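PDB 1YPX: putative vitamin-B12 independent methionine synthase family protein from Listeria monocytogenes, which probably acts as a zinc-dependent methyltransferase that passes a methyl group from a methyltetrahydrofolate derivative to homocysteine, as in cobalamin-independent methionine synthases. Local coordinates for residues D164-Y169 with I221-K226. Numbering follows the deposited sequence.
Sequences DLATAY and INEAIK
With CG set anti to the backbone N (chi1 -173°) and the rest of the chain extended, the side chain of Glu223 reaches across to helix 158-178 and lays its outer half against the methyl of Ala166. Glu223 CD is 3.3 Å from Ala166 CB, and Glu223 CG lies at 3.5 Å from the same Ala166 CB. Glu223 OE1 and OE2 are almost equally far from Ala166 CB, and this methyl offers the carboxylate only van der Waals contact.

Alanines let the two backbones approach closely: the CA atoms of Ala166 and Ala224 are 4.2 Å apart, and the carbonyl oxygen of Ala166 faces Ala224 CA at 3.8 Å. One turn further along helix 158-178, Tyr169 CB packs on Ala224 CB at 3.7 Å. Beyond CB the Tyr169 ring turns off from helix 213-224, with the methyl of Ala224 oblique to it and Leu165 O in its plane at the edge, and its hydroxyl is hydrogen-bonded to Pro138 O at the end of strand 132-138. No hydrogen bond joins the two segments; the two alanines bring the helices close, while the Glu223 chain and Tyr169 CB add their packing beside them.

The contact joins neighbouring outer helices of the TIM-barrel-like fold near the C-terminal end of helix 213-224, where Ile225 leaves helical geometry. Ile225 also touches Ile173, further along helix 158-178. These two helices precede the adjacent parallel strands 183-188 and 233-238, while Leu165 packs on strand 108-110 and helix 141-146.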
# COMPACT_ATOMS: atom_id res chain seq x y z
N ASP A 164 -1.73 16.46 -14.73
CA ASP A 164 -0.56 16.85 -13.95
C ASP A 164 -0.29 15.88 -12.81
O ASP A 164 0.85 15.48 -12.57
CB ASP A 164 -0.73 18.27 -13.36
CG ASP A 164 -0.88 19.36 -14.44
OD1 ASP A 164 -0.93 20.56 -14.07
OD2 ASP A 164 -0.96 19.03 -15.65
N LEU A 165 -1.35 15.52 -12.09
CA LEU A 165 -1.24 14.60 -10.96
C LEU A 165 -0.62 13.26 -11.42
O LEU A 165 0.20 12.68 -10.71
CB LEU A 165 -2.63 14.40 -10.32
CG LEU A 165 -2.80 13.45 -9.12
CD1 LEU A 165 -1.94 13.94 -7.97
CD2 LEU A 165 -4.26 13.37 -8.69
N ALA A 166 -1.00 12.79 -12.60
CA ALA A 166 -0.46 11.54 -13.15
C ALA A 166 1.04 11.67 -13.49
O ALA A 166 1.81 10.74 -13.25
CB ALA A 166 -1.27 11.12 -14.39
N THR A 167 1.44 12.81 -14.06
CA THR A 167 2.84 13.05 -14.39
C THR A 167 3.59 13.19 -13.08
O THR A 167 4.73 12.73 -12.95
CB THR A 167 3.06 14.36 -15.21
OG1 THR A 167 2.51 14.20 -16.52
CG2 THR A 167 4.55 14.67 -15.35
N ALA A 168 2.97 13.84 -12.11
CA ALA A 168 3.62 13.99 -10.81
C ALA A 168 3.93 12.58 -10.31
O ALA A 168 4.97 12.35 -9.68
CB ALA A 168 2.71 14.71 -9.82
N TYR A 169 3.03 11.64 -10.59
CA TYR A 169 3.24 10.26 -10.17
C TYR A 169 4.22 9.50 -11.07
O TYR A 169 5.00 8.69 -10.58
CB TYR A 169 1.90 9.51 -10.06
CG TYR A 169 1.34 9.48 -8.64
CD1 TYR A 169 1.53 8.36 -7.82
CD2 TYR A 169 0.66 10.58 -8.10
CE1 TYR A 169 1.05 8.34 -6.50
CE2 TYR A 169 0.18 10.57 -6.78
CZ TYR A 169 0.38 9.44 -5.99
OH TYR A 169 -0.09 9.42 -4.69
N ILE A 221 -5.06 6.14 -12.38
CA ILE A 221 -4.11 5.14 -11.93
C ILE A 221 -3.29 4.59 -13.09
O ILE A 221 -2.06 4.61 -13.05
CB ILE A 221 -4.80 3.92 -11.30
CG1 ILE A 221 -5.79 4.36 -10.21
CG2 ILE A 221 -3.75 2.96 -10.79
CD1 ILE A 221 -5.25 5.35 -9.22
N ASN A 222 -3.96 4.09 -14.12
CA ASN A 222 -3.23 3.53 -15.25
C ASN A 222 -2.27 4.56 -15.83
O ASN A 222 -1.13 4.23 -16.17
CB ASN A 222 -4.18 3.02 -16.34
CG ASN A 222 -4.93 1.75 -15.93
OD1 ASN A 222 -4.35 0.83 -15.33
ND2 ASN A 222 -6.22 1.68 -16.27
N GLU A 223 -2.71 5.81 -15.92
CA GLU A 223 -1.85 6.86 -16.45
C GLU A 223 -0.66 7.11 -15.52
O GLU A 223 0.47 7.26 -15.99
CB GLU A 223 -2.63 8.16 -16.63
CG GLU A 223 -1.82 9.23 -17.33
CD GLU A 223 -2.51 10.57 -17.38
OE1 GLU A 223 -1.87 11.53 -17.88
OE2 GLU A 223 -3.69 10.67 -16.92
N ALA A 224 -0.94 7.17 -14.22
CA ALA A 224 0.09 7.40 -13.21
C ALA A 224 1.20 6.35 -13.27
O ALA A 224 2.36 6.65 -13.01
CB ALA A 224 -0.53 7.41 -11.82
N ILE A 225 0.82 5.11 -13.61
CA ILE A 225 1.79 4.03 -13.69
C ILE A 225 2.06 3.58 -15.13
O ILE A 225 2.54 2.47 -15.36
CB ILE A 225 1.33 2.81 -12.88
CG1 ILE A 225 0.01 2.27 -13.45
CG2 ILE A 225 1.16 3.20 -11.44
CD1 ILE A 225 -0.41 0.95 -12.84
N LYS A 226 1.74 4.44 -16.08
CA LYS A 226 1.94 4.16 -17.50
C LYS A 226 3.39 3.80 -17.81
O LYS A 226 3.67 2.85 -18.54
CB LYS A 226 1.51 5.37 -18.34
CG LYS A 226 1.66 5.21 -19.84
CD LYS A 226 1.43 6.54 -20.57
CE LYS A 226 1.84 6.46 -22.04
NZ LYS A 226 1.93 7.81 -22.68